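Local coordinates for protein glycerophosphodiester phosphodiesterase (Thermotoga maritima, PDB 1O1Z) that belongs to the glycerophosphodiester phosphodiesterase family and folds as a TIM barrel, with a sodium ion bound in the model, at residues I106-K111 and K127-S132; R171-H176 and G198-V203; E45-L50 and V58-D63; R19-K24 and E226-V231. One frame throughout, in Å; residues are numbered along the deposited sequence.

Contact 1 of 4, residues I106-K111 and K127-S132; sequences INIEIK and KNLIFS
Ile106 to Ile110 and Leu129 to Ser132 run side by side as neighbouring parallel strands. Asn107 pairs with Ile130, and Glu109 with Ser132. The backbone ladder alternates between them. Ile106 N bonds to Asn128 O, Ile130 N to Ile106 O, Ile108 N to Ile130 O, Ser132 N to Ile108 O and Ile110 N to Ser132 O.

Asn107, Glu109 and Ser132 put polar groups on one face of the sheet, which they share with Ile130. Asn107 ND2 donates to Ile130 O at 3.0 Å, a bond in the amide plane that reaches the carbonyl from above the carbonyl plane. The same ND2 donates to Ser132 OG at 3.0 Å. Ile130 O therefore takes two donors, Asn107 ND2 and Ile108 N. A water donates to Asn107 OD1 at 2.7 Å and also bonds to Ser132 OG at 2.8 Å. His176 packs beside this group.

The other face is apolar. Leu129 CD2 rests on Ile106 CB at 3.7 Å. Ile108 CD1 comes within 4.1 Å of Leu129 CD2. It also meets Phe131 CE1 at 3.8 Å, where the isoleucine and the ring lie side by side and point the same way. Val119 and Ser123 of helix 116-123 cover this face. The sodium ion, held by Ser123 and Arg126, lies close to Leu129.

In this beta-alpha-beta unit, apolar side chains thus pack one face of the strands on the connecting helix. On the other face the Asn107 amide is fixed in rotation, since both its nitrogen and its oxygen are engaged.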
# COMPACT_ATOMS: atom_id res chain seq x y z
N ILE A 106 -1.28 0.80 8.46
CA ILE A 106 -0.15 0.84 7.55
C ILE A 106 -0.28 -0.28 6.53
O ILE A 106 -0.30 -1.47 6.90
CB ILE A 106 1.21 0.75 8.26
CG1 ILE A 106 1.38 1.87 9.29
CG2 ILE A 106 2.33 0.84 7.27
CD1 ILE A 106 2.63 1.70 10.16
N ASN A 107 -0.43 0.09 5.28
CA ASN A 107 -0.49 -0.84 4.17
C ASN A 107 0.93 -0.95 3.63
O ASN A 107 1.44 -0.01 3.06
CB ASN A 107 -1.46 -0.34 3.11
CG ASN A 107 -1.42 -1.10 1.84
OD1 ASN A 107 -1.77 -0.55 0.80
ND2 ASN A 107 -1.04 -2.38 1.89
N ILE A 108 1.56 -2.09 3.90
CA ILE A 108 2.93 -2.35 3.48
C ILE A 108 2.91 -3.10 2.17
O ILE A 108 2.52 -4.26 2.14
CB ILE A 108 3.64 -3.19 4.56
CG1 ILE A 108 3.66 -2.49 5.92
CG2 ILE A 108 5.06 -3.54 4.16
CD1 ILE A 108 4.04 -3.37 7.07
N GLU A 109 3.37 -2.47 1.10
CA GLU A 109 3.52 -3.13 -0.18
C GLU A 109 4.89 -3.76 -0.23
O GLU A 109 5.92 -3.08 -0.17
CB GLU A 109 3.29 -2.21 -1.38
CG GLU A 109 3.45 -3.00 -2.68
CD GLU A 109 3.33 -2.23 -3.97
OE1 GLU A 109 2.88 -1.07 -3.98
OE2 GLU A 109 3.74 -2.81 -5.01
N ILE A 110 4.91 -5.07 -0.40
CA ILE A 110 6.15 -5.82 -0.49
C ILE A 110 6.65 -5.73 -1.92
O ILE A 110 6.01 -6.26 -2.84
CB ILE A 110 5.93 -7.29 -0.14
CG1 ILE A 110 5.14 -7.47 1.15
CG2 ILE A 110 7.29 -7.99 -0.13
CD1 ILE A 110 5.90 -7.15 2.33
N LYS A 111 7.81 -5.12 -2.13
CA LYS A 111 8.35 -4.98 -3.48
C LYS A 111 9.27 -6.13 -3.91
O LYS A 111 9.54 -6.29 -5.11
CB LYS A 111 9.12 -3.65 -3.58
CG LYS A 111 8.25 -2.41 -3.49
CD LYS A 111 7.25 -2.36 -4.67
CE LYS A 111 6.73 -0.99 -4.99
NZ LYS A 111 5.75 -1.06 -6.14
N LYS A 127 -0.17 -4.20 15.39
CA LYS A 127 -1.48 -4.38 14.77
C LYS A 127 -1.78 -3.34 13.65
O LYS A 127 -0.97 -2.45 13.35
CB LYS A 127 -2.60 -4.38 15.80
CG LYS A 127 -2.90 -3.02 16.41
CD LYS A 127 -4.00 -2.99 17.43
CE LYS A 127 -4.13 -1.60 18.06
NZ LYS A 127 -4.98 -1.55 19.25
N ASN A 128 -2.92 -3.52 13.01
CA ASN A 128 -3.42 -2.63 11.94
C ASN A 128 -2.48 -2.53 10.74
O ASN A 128 -2.28 -1.46 10.18
CB ASN A 128 -3.80 -1.25 12.50
CG ASN A 128 -5.17 -1.28 13.15
OD1 ASN A 128 -6.12 -1.85 12.57
ND2 ASN A 128 -5.30 -0.63 14.28
N LEU A 129 -1.98 -3.67 10.30
CA LEU A 129 -1.19 -3.78 9.09
C LEU A 129 -1.97 -4.50 8.01
O LEU A 129 -2.74 -5.45 8.31
CB LEU A 129 0.08 -4.55 9.36
CG LEU A 129 0.96 -3.95 10.42
CD1 LEU A 129 2.17 -4.82 10.63
CD2 LEU A 129 1.38 -2.51 10.09
N ILE A 130 -1.79 -4.06 6.78
CA ILE A 130 -2.26 -4.76 5.59
C ILE A 130 -1.05 -4.97 4.69
O ILE A 130 -0.40 -3.99 4.33
CB ILE A 130 -3.32 -3.97 4.82
CG1 ILE A 130 -4.54 -3.67 5.67
CG2 ILE A 130 -3.75 -4.76 3.57
CD1 ILE A 130 -5.44 -2.56 5.07
N PHE A 131 -0.73 -6.21 4.36
CA PHE A 131 0.38 -6.54 3.44
C PHE A 131 -0.18 -6.67 2.05
O PHE A 131 -1.14 -7.40 1.85
CB PHE A 131 1.07 -7.84 3.85
CG PHE A 131 1.55 -7.80 5.28
CD1 PHE A 131 2.72 -7.10 5.60
CD2 PHE A 131 0.82 -8.39 6.30
CE1 PHE A 131 3.16 -7.05 6.94
CE2 PHE A 131 1.26 -8.31 7.62
CZ PHE A 131 2.45 -7.63 7.91
N SER A 132 0.43 -6.02 1.08
CA SER A 132 -0.03 -6.16 -0.28
C SER A 132 1.15 -6.38 -1.20
O SER A 132 2.32 -6.14 -0.85
CB SER A 132 -0.84 -4.94 -0.72
OG SER A 132 -0.09 -3.74 -0.61
O HOH W 1 -1.43 -1.56 -1.69

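Contact 2 of 4, residues R171-H176 and G198-V203; sequences RPYSLH and GIVIFV
Tyr173 turns the face of its ring to Val200. Val200 CG2 stands over that face, 4.2 Å from the Tyr173 ring centroid, in a CH-pi contact, and touches CZ of Tyr173 most closely. Tyr173 CG is anti to the backbone N (chi1 169°), which starts the side chain on its way to Val200.

Further along, His176 and Phe202 project from the same face of the sheet as neighbours. Their planes are 43° apart, so the pair is neither a stack nor edge-to-face. Phe202 CB sits over one face of the imidazole, 4.2 Å from the His176 centroid, and Phe202 CD1 approaches His176 NE2 at 3.8 Å. Ser174 CB meets the edge of the Phe202 ring. Its hydroxyl holds the imidazole, with Ser174 OG 2.8 Å from His176 NE2.

On the other face of the sheet, Leu175 CG meets Ile199 CG2 at 3.7 Å, while Leu175 and Ile201 run alongside each other. Three backbone bonds join the parallel strands: Val200 N to Tyr173 O, Leu175 N to Val200 O and Phe202 N to Leu175 O. Gly198 is the positive-phi residue of the Schellman motif that closes helix 185-196, and its O shares a water with Tyr173 O.

Leu175 and Ile199 pack under helix 160-170 through Val167. Ser174 and Phe202 face Ile130 of strand 129-133. Strand 148-151 flanks strand 174-178, opposite strand 200-204.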
# COMPACT_ATOMS: atom_id res chain seq x y z
N ARG A 171 -9.28 -16.33 0.16
CA ARG A 171 -9.87 -15.35 1.05
C ARG A 171 -8.90 -14.27 1.50
O ARG A 171 -8.62 -14.11 2.70
CB ARG A 171 -10.50 -16.06 2.26
CG ARG A 171 -11.33 -17.31 1.91
CD ARG A 171 -10.55 -18.64 1.97
NE ARG A 171 -9.92 -18.85 3.28
CZ ARG A 171 -8.84 -19.58 3.52
NH1 ARG A 171 -8.41 -19.67 4.77
NH2 ARG A 171 -8.19 -20.22 2.55
N PRO A 172 -8.40 -13.48 0.56
CA PRO A 172 -7.64 -12.29 0.95
C PRO A 172 -8.54 -11.37 1.76
O PRO A 172 -9.76 -11.30 1.57
CB PRO A 172 -7.27 -11.64 -0.39
CG PRO A 172 -8.37 -12.06 -1.30
CD PRO A 172 -8.65 -13.51 -0.90
N TYR A 173 -7.94 -10.60 2.67
CA TYR A 173 -8.67 -9.58 3.38
C TYR A 173 -9.20 -8.51 2.43
O TYR A 173 -10.31 -8.03 2.59
CB TYR A 173 -7.74 -8.92 4.42
CG TYR A 173 -8.28 -7.69 5.06
CD1 TYR A 173 -9.30 -7.76 6.00
CD2 TYR A 173 -7.78 -6.44 4.71
CE1 TYR A 173 -9.80 -6.60 6.59
CE2 TYR A 173 -8.26 -5.29 5.29
CZ TYR A 173 -9.28 -5.38 6.21
OH TYR A 173 -9.77 -4.22 6.81
N SER A 174 -8.37 -8.11 1.48
CA SER A 174 -8.68 -6.96 0.63
C SER A 174 -8.22 -7.20 -0.81
O SER A 174 -7.38 -8.07 -1.10
CB SER A 174 -8.03 -5.71 1.19
OG SER A 174 -6.64 -5.87 1.38
N LEU A 175 -8.80 -6.41 -1.70
CA LEU A 175 -8.39 -6.34 -3.10
C LEU A 175 -8.10 -4.88 -3.40
O LEU A 175 -8.90 -4.02 -3.06
CB LEU A 175 -9.49 -6.83 -4.01
CG LEU A 175 -9.90 -8.28 -3.79
CD1 LEU A 175 -11.13 -8.63 -4.62
CD2 LEU A 175 -8.76 -9.24 -4.14
N HIS A 176 -6.93 -4.63 -3.98
CA HIS A 176 -6.45 -3.28 -4.24
C HIS A 176 -6.44 -3.12 -5.74
O HIS A 176 -5.55 -3.62 -6.42
CB HIS A 176 -5.05 -3.11 -3.64
CG HIS A 176 -5.00 -3.29 -2.15
ND1 HIS A 176 -4.05 -2.67 -1.36
CD2 HIS A 176 -5.77 -4.02 -1.30
CE1 HIS A 176 -4.24 -3.01 -0.09
NE2 HIS A 176 -5.27 -3.84 -0.03
N GLY A 198 -17.48 -9.95 2.18
CA GLY A 198 -16.76 -9.32 3.28
C GLY A 198 -15.34 -8.91 2.90
O GLY A 198 -14.60 -8.36 3.73
N ILE A 199 -14.99 -9.11 1.63
CA ILE A 199 -13.68 -8.64 1.14
C ILE A 199 -13.70 -7.12 1.02
O ILE A 199 -14.70 -6.53 0.58
CB ILE A 199 -13.31 -9.30 -0.17
CG1 ILE A 199 -13.14 -10.81 0.06
CG2 ILE A 199 -12.00 -8.71 -0.72
CD1 ILE A 199 -13.27 -11.60 -1.14
N VAL A 200 -12.63 -6.48 1.48
CA VAL A 200 -12.50 -5.03 1.52
C VAL A 200 -11.90 -4.55 0.21
O VAL A 200 -10.91 -5.10 -0.24
CB VAL A 200 -11.60 -4.59 2.73
CG1 VAL A 200 -11.29 -3.13 2.72
CG2 VAL A 200 -12.30 -4.97 4.03
N ILE A 201 -12.53 -3.58 -0.44
CA ILE A 201 -12.06 -3.09 -1.73
C ILE A 201 -11.40 -1.73 -1.58
O ILE A 201 -12.03 -0.79 -1.14
CB ILE A 201 -13.27 -2.95 -2.70
CG1 ILE A 201 -14.11 -4.25 -2.79
CG2 ILE A 201 -12.78 -2.44 -4.05
CD1 ILE A 201 -13.36 -5.47 -3.25
N PHE A 202 -10.12 -1.65 -1.94
CA PHE A 202 -9.37 -0.40 -1.97
C PHE A 202 -9.12 -0.06 -3.44
O PHE A 202 -8.90 -0.95 -4.27
CB PHE A 202 -8.00 -0.51 -1.29
CG PHE A 202 -8.04 -0.49 0.20
CD1 PHE A 202 -8.23 -1.65 0.91
CD2 PHE A 202 -7.82 0.71 0.91
CE1 PHE A 202 -8.27 -1.64 2.30
CE2 PHE A 202 -7.87 0.71 2.30
CZ PHE A 202 -8.08 -0.48 2.99
N VAL A 203 -9.17 1.22 -3.76
CA VAL A 203 -8.77 1.69 -5.08
C VAL A 203 -7.53 2.55 -5.02
O VAL A 203 -7.31 3.23 -4.06
CB VAL A 203 -9.91 2.40 -5.82
CG1 VAL A 203 -11.06 1.45 -6.02
CG2 VAL A 203 -10.35 3.65 -5.12
O HOH W 2 -12.09 -8.90 4.58

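Contact 3 of 4, residues E45-L50 and V58-D63; sequences ELDVRL and VSHDED
Arg49 sends its side chain from strand 43-50 to the turn at residues 59-62. CB points toward that turn. CG passes Ser59 O at 3.6 Å, and CD touches both Ser59 O and Asp61 O. The chain is extended as far as NE (chi3 174°). NE donates to His60 O at 3.1 Å and weakly to Ser59 O. Arg49 NH2 donates to the same His60 O at 2.9 Å, so two nitrogens grip one carbonyl side-on, in the guanidinium plane. NH1 passes Glu62 CB at 3.6 Å, shares a water with Glu62 OE1, and pairs with Glu112. Glu62, in a salt bridge with Lys73, lays its N over one face of the guanidinium.

Asp47 OD1, which bonds to Asn28, meets His60 CB at 3.4 Å near the edge of the imidazole. His60 ND1 donates to Asp61 OD1 at 2.9 Å, and Asp61 pairs with Arg66. Ser59 N bonds to Asp47 O beside the antiparallel, non-hydrogen-bonded pair Val48 and Val58.

Arg49 thus ties down the backbone of the loop after a short hairpin. His60 lies by the acidic cluster of Glu45, Asp47 and Glu109, probably toward the C-terminal end of the barrel strands, where TIM-barrel active sites lie.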
# COMPACT_ATOMS: atom_id res chain seq x y z
N GLU A 45 0.06 4.14 2.98
CA GLU A 45 0.61 3.04 2.19
C GLU A 45 2.08 3.35 1.97
O GLU A 45 2.47 4.51 1.76
CB GLU A 45 -0.15 2.92 0.86
CG GLU A 45 0.27 1.81 -0.07
CD GLU A 45 1.50 2.12 -0.92
OE1 GLU A 45 1.84 3.31 -1.13
OE2 GLU A 45 2.15 1.14 -1.40
N LEU A 46 2.90 2.31 2.00
CA LEU A 46 4.33 2.48 1.76
C LEU A 46 4.91 1.23 1.13
O LEU A 46 4.25 0.20 1.08
CB LEU A 46 5.03 2.84 3.07
CG LEU A 46 4.91 1.88 4.24
CD1 LEU A 46 5.83 0.67 4.09
CD2 LEU A 46 5.20 2.59 5.55
N ASP A 47 6.15 1.33 0.65
CA ASP A 47 6.80 0.30 -0.12
C ASP A 47 8.07 -0.15 0.58
O ASP A 47 8.82 0.70 1.02
CB ASP A 47 7.22 0.89 -1.45
CG ASP A 47 6.07 1.56 -2.14
OD1 ASP A 47 6.01 2.82 -2.24
OD2 ASP A 47 5.10 0.86 -2.51
N VAL A 48 8.29 -1.47 0.67
CA VAL A 48 9.45 -2.00 1.37
C VAL A 48 10.34 -2.89 0.52
O VAL A 48 9.88 -3.66 -0.34
CB VAL A 48 9.08 -2.75 2.69
CG1 VAL A 48 8.47 -1.79 3.69
CG2 VAL A 48 8.20 -3.95 2.46
N ARG A 49 11.65 -2.77 0.83
CA ARG A 49 12.73 -3.48 0.15
C ARG A 49 13.83 -3.78 1.17
O ARG A 49 13.78 -3.29 2.31
CB ARG A 49 13.34 -2.60 -0.93
CG ARG A 49 12.39 -2.30 -2.08
CD ARG A 49 13.06 -1.47 -3.15
NE ARG A 49 12.17 -1.32 -4.29
CZ ARG A 49 12.03 -2.17 -5.28
NH1 ARG A 49 12.75 -3.30 -5.36
NH2 ARG A 49 11.19 -1.89 -6.27
N LEU A 50 14.81 -4.55 0.76
CA LEU A 50 15.97 -4.81 1.63
C LEU A 50 17.20 -4.02 1.27
O LEU A 50 17.56 -3.86 0.09
CB LEU A 50 16.40 -6.27 1.58
CG LEU A 50 15.49 -7.31 2.15
CD1 LEU A 50 16.24 -8.66 2.10
CD2 LEU A 50 15.02 -6.98 3.55
N VAL A 58 12.26 1.64 3.41
CA VAL A 58 11.06 2.14 2.72
C VAL A 58 11.52 2.86 1.44
O VAL A 58 12.11 3.93 1.48
CB VAL A 58 10.24 3.06 3.62
CG1 VAL A 58 9.00 3.57 2.87
CG2 VAL A 58 9.83 2.34 4.89
N SER A 59 11.27 2.24 0.28
CA SER A 59 11.61 2.83 -1.01
C SER A 59 10.77 2.15 -2.08
O SER A 59 10.82 0.94 -2.22
CB SER A 59 13.08 2.61 -1.33
OG SER A 59 13.42 3.20 -2.60
N HIS A 60 10.03 2.95 -2.86
CA HIS A 60 9.31 2.39 -4.01
C HIS A 60 10.25 1.80 -5.07
O HIS A 60 10.10 0.63 -5.47
CB HIS A 60 8.40 3.45 -4.62
CG HIS A 60 7.64 2.95 -5.79
ND1 HIS A 60 8.12 3.05 -7.08
CD2 HIS A 60 6.48 2.26 -5.86
CE1 HIS A 60 7.26 2.48 -7.90
NE2 HIS A 60 6.26 1.98 -7.19
N ASP A 61 11.23 2.58 -5.52
CA ASP A 61 12.15 2.17 -6.56
C ASP A 61 13.28 1.34 -5.95
O ASP A 61 13.58 1.47 -4.76
CB ASP A 61 12.77 3.38 -7.24
CG ASP A 61 11.79 4.24 -8.05
OD1 ASP A 61 10.62 3.84 -8.28
OD2 ASP A 61 12.18 5.31 -8.54
N GLU A 62 13.96 0.56 -6.77
CA GLU A 62 15.07 -0.26 -6.29
C GLU A 62 16.36 0.55 -6.15
O GLU A 62 17.35 0.03 -5.66
CB GLU A 62 15.31 -1.48 -7.21
CG GLU A 62 15.90 -1.17 -8.56
CD GLU A 62 16.37 -2.41 -9.31
OE1 GLU A 62 16.16 -3.56 -8.83
OE2 GLU A 62 16.96 -2.24 -10.39
N ASP A 63 16.37 1.79 -6.63
CA ASP A 63 17.57 2.65 -6.57
C ASP A 63 17.18 4.08 -6.20
O ASP A 63 16.00 4.39 -6.02
CB ASP A 63 18.35 2.59 -7.87
CG ASP A 63 17.54 3.04 -9.04
OD1 ASP A 63 16.85 4.08 -8.94
OD2 ASP A 63 17.52 2.39 -10.11
O HOH W 3 13.89 -4.61 -7.89

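Contact 4 of 4, residues R19-K24 and E226-V231; sequences RGYSAK and EVELFV
Tyr21 lies flat against Val227 at the start of helix 227-232. Val227 CB sits over the centre of the phenol ring, 3.8 Å above its plane, in a CH-pi contact. Lys24 CB, from the same loop, covers the opposite face of the ring toward its rim.

The tip of Tyr21 is polar. OH donates to Glu228 OE2 at 2.6 Å, on the anti lone pair of that oxygen. Lys24 NZ takes the syn lone pair of Glu228 OE2 at 3.0 Å in a salt bridge. The lysine chain is extended beyond CG, and it crosses the glutamate at about a right angle. Both Lys24 and Glu228 have a second conformer, so the salt bridge and the Tyr21 OH bond to OE2 describe one state. Glu228 N makes a weak bond back to Tyr21 OH. A water donates to Tyr21 OH at 2.8 Å and to Glu226 OE1 at 2.8 Å, and accepts from Leu229 N. Glu226, at the N-cap position, also lays OE2 against Ala23 CB at 3.6 Å.

Further out, Tyr21 is the centre of an inverse gamma turn and its backbone bonds to Ala32. Its ring and Val227 both touch Ala36 of helix 30-38. Backbone bonding of Ala23 to Asp225 ties the loop to the residue before Glu226.

The chemistry implies a mixed joint between the first loop and the last helix. An apolar ring face sits on the helix. In this conformer, two donors on OE2 would be expected to favour a charged Glu228. The water satisfies an amide in the first turn.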
# COMPACT_ATOMS: atom_id res chain seq x y z
N ARG A 19 2.29 6.60 -0.18
CA ARG A 19 3.64 7.02 0.20
C ARG A 19 3.60 8.21 1.17
O ARG A 19 4.47 9.08 1.18
CB ARG A 19 4.48 7.31 -1.05
CG ARG A 19 4.36 6.28 -2.12
CD ARG A 19 5.29 6.48 -3.30
NE ARG A 19 4.90 5.62 -4.40
CZ ARG A 19 5.27 5.78 -5.66
NH1 ARG A 19 6.09 6.74 -6.01
NH2 ARG A 19 4.79 4.96 -6.58
N GLY A 20 2.59 8.21 2.03
CA GLY A 20 2.31 9.34 2.90
C GLY A 20 1.52 10.42 2.18
O GLY A 20 0.83 10.14 1.21
N TYR A 21 1.62 11.66 2.67
CA TYR A 21 0.97 12.80 2.02
C TYR A 21 1.92 13.27 0.93
O TYR A 21 2.56 14.31 1.03
CB TYR A 21 0.69 13.91 3.03
CG TYR A 21 -0.30 14.97 2.58
CD1 TYR A 21 -0.69 15.09 1.24
CD2 TYR A 21 -0.83 15.85 3.49
CE1 TYR A 21 -1.58 16.04 0.84
CE2 TYR A 21 -1.73 16.81 3.10
CZ TYR A 21 -2.11 16.91 1.78
OH TYR A 21 -3.02 17.87 1.39
N SER A 22 1.98 12.48 -0.14
CA SER A 22 3.05 12.64 -1.12
C SER A 22 2.80 13.78 -2.11
O SER A 22 3.70 14.15 -2.82
CB SER A 22 3.30 11.31 -1.83
OG SER A 22 2.14 10.88 -2.51
N ALA A 23 1.58 14.31 -2.18
CA ALA A 23 1.33 15.51 -3.01
C ALA A 23 2.04 16.75 -2.47
O ALA A 23 2.31 17.71 -3.23
CB ALA A 23 -0.15 15.80 -3.13
N LYS A 24 2.29 16.77 -1.16
CA LYS A 24 2.86 17.96 -0.50
C LYS A 24 4.24 17.74 0.15
O LYS A 24 4.96 18.72 0.40
CB LYS A 24 1.89 18.49 0.56
CG LYS A 24 0.64 19.15 -0.01
CD LYS A 24 -0.11 19.93 1.07
CE LYS A 24 -1.31 20.72 0.49
NZ LYS A 24 -1.82 21.80 1.40
N GLU A 226 -3.45 12.92 -2.39
CA GLU A 226 -4.11 14.16 -1.98
C GLU A 226 -4.92 13.94 -0.71
O GLU A 226 -6.15 13.94 -0.71
CB GLU A 226 -5.00 14.67 -3.12
CG GLU A 226 -4.23 15.13 -4.34
CD GLU A 226 -3.58 16.51 -4.17
OE1 GLU A 226 -3.75 17.18 -3.12
OE2 GLU A 226 -2.88 16.93 -5.11
N VAL A 227 -4.19 13.77 0.39
CA VAL A 227 -4.82 13.38 1.64
C VAL A 227 -5.87 14.35 2.16
O VAL A 227 -7.00 13.95 2.47
CB VAL A 227 -3.77 13.09 2.74
CG1 VAL A 227 -4.44 12.82 4.05
CG2 VAL A 227 -2.88 11.94 2.32
N GLU A 228 -5.54 15.64 2.28
CA GLU A 228 -6.52 16.58 2.83
C GLU A 228 -7.78 16.65 1.99
O GLU A 228 -8.88 16.71 2.51
CB GLU A 228 -5.95 18.00 2.95
CG GLU A 228 -4.85 18.19 3.98
CD GLU A 228 -4.23 19.58 3.90
OE1 GLU A 228 -4.72 20.48 4.62
OE2 GLU A 228 -3.29 19.80 3.09
N LEU A 229 -7.61 16.66 0.67
CA LEU A 229 -8.74 16.68 -0.25
C LEU A 229 -9.70 15.53 0.05
O LEU A 229 -10.87 15.71 0.22
CB LEU A 229 -8.23 16.61 -1.69
CG LEU A 229 -9.25 16.47 -2.81
CD1 LEU A 229 -10.27 17.57 -2.79
CD2 LEU A 229 -8.50 16.40 -4.15
N PHE A 230 -9.17 14.31 0.11
CA PHE A 230 -10.02 13.15 0.23
C PHE A 230 -10.60 13.00 1.63
O PHE A 230 -11.74 12.56 1.81
CB PHE A 230 -9.27 11.90 -0.27
CG PHE A 230 -9.31 11.76 -1.76
CD1 PHE A 230 -8.64 12.64 -2.57
CD2 PHE A 230 -10.07 10.76 -2.34
CE1 PHE A 230 -8.72 12.54 -3.97
CE2 PHE A 230 -10.14 10.65 -3.72
CZ PHE A 230 -9.47 11.55 -4.53
N VAL A 231 -9.85 13.42 2.62
CA VAL A 231 -10.39 13.48 3.98
C VAL A 231 -11.61 14.40 4.04
O VAL A 231 -12.63 14.07 4.64
CB VAL A 231 -9.31 13.87 5.00
CG1 VAL A 231 -9.95 14.18 6.37
CG2 VAL A 231 -8.27 12.76 5.12
O HOH W 4 -4.86 17.22 -0.59

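How the contacts relate
Contacts 1, 2 and 3 all reach the same curled sheet, the wall of the TIM barrel. Contact 3 comes first along the chain, then contact 1, then contact 2. All three are nested within the long loop closed by contact 4, which joins the first barrel loop to the final helix. Strands 43-50 and 105-110 are neighbours, so contacts 3 and 1 adjoin, with centres about 12 Å apart. Contacts 1 and 2 are about 13 Å apart between centres and touch through Ile130. Contacts 2 and 3 lie on opposite sides of the chain's centre. Arg19 of contact 4 packs on His60 of contact 3, joining the loop after strand 14-18 to the loop after the hairpin.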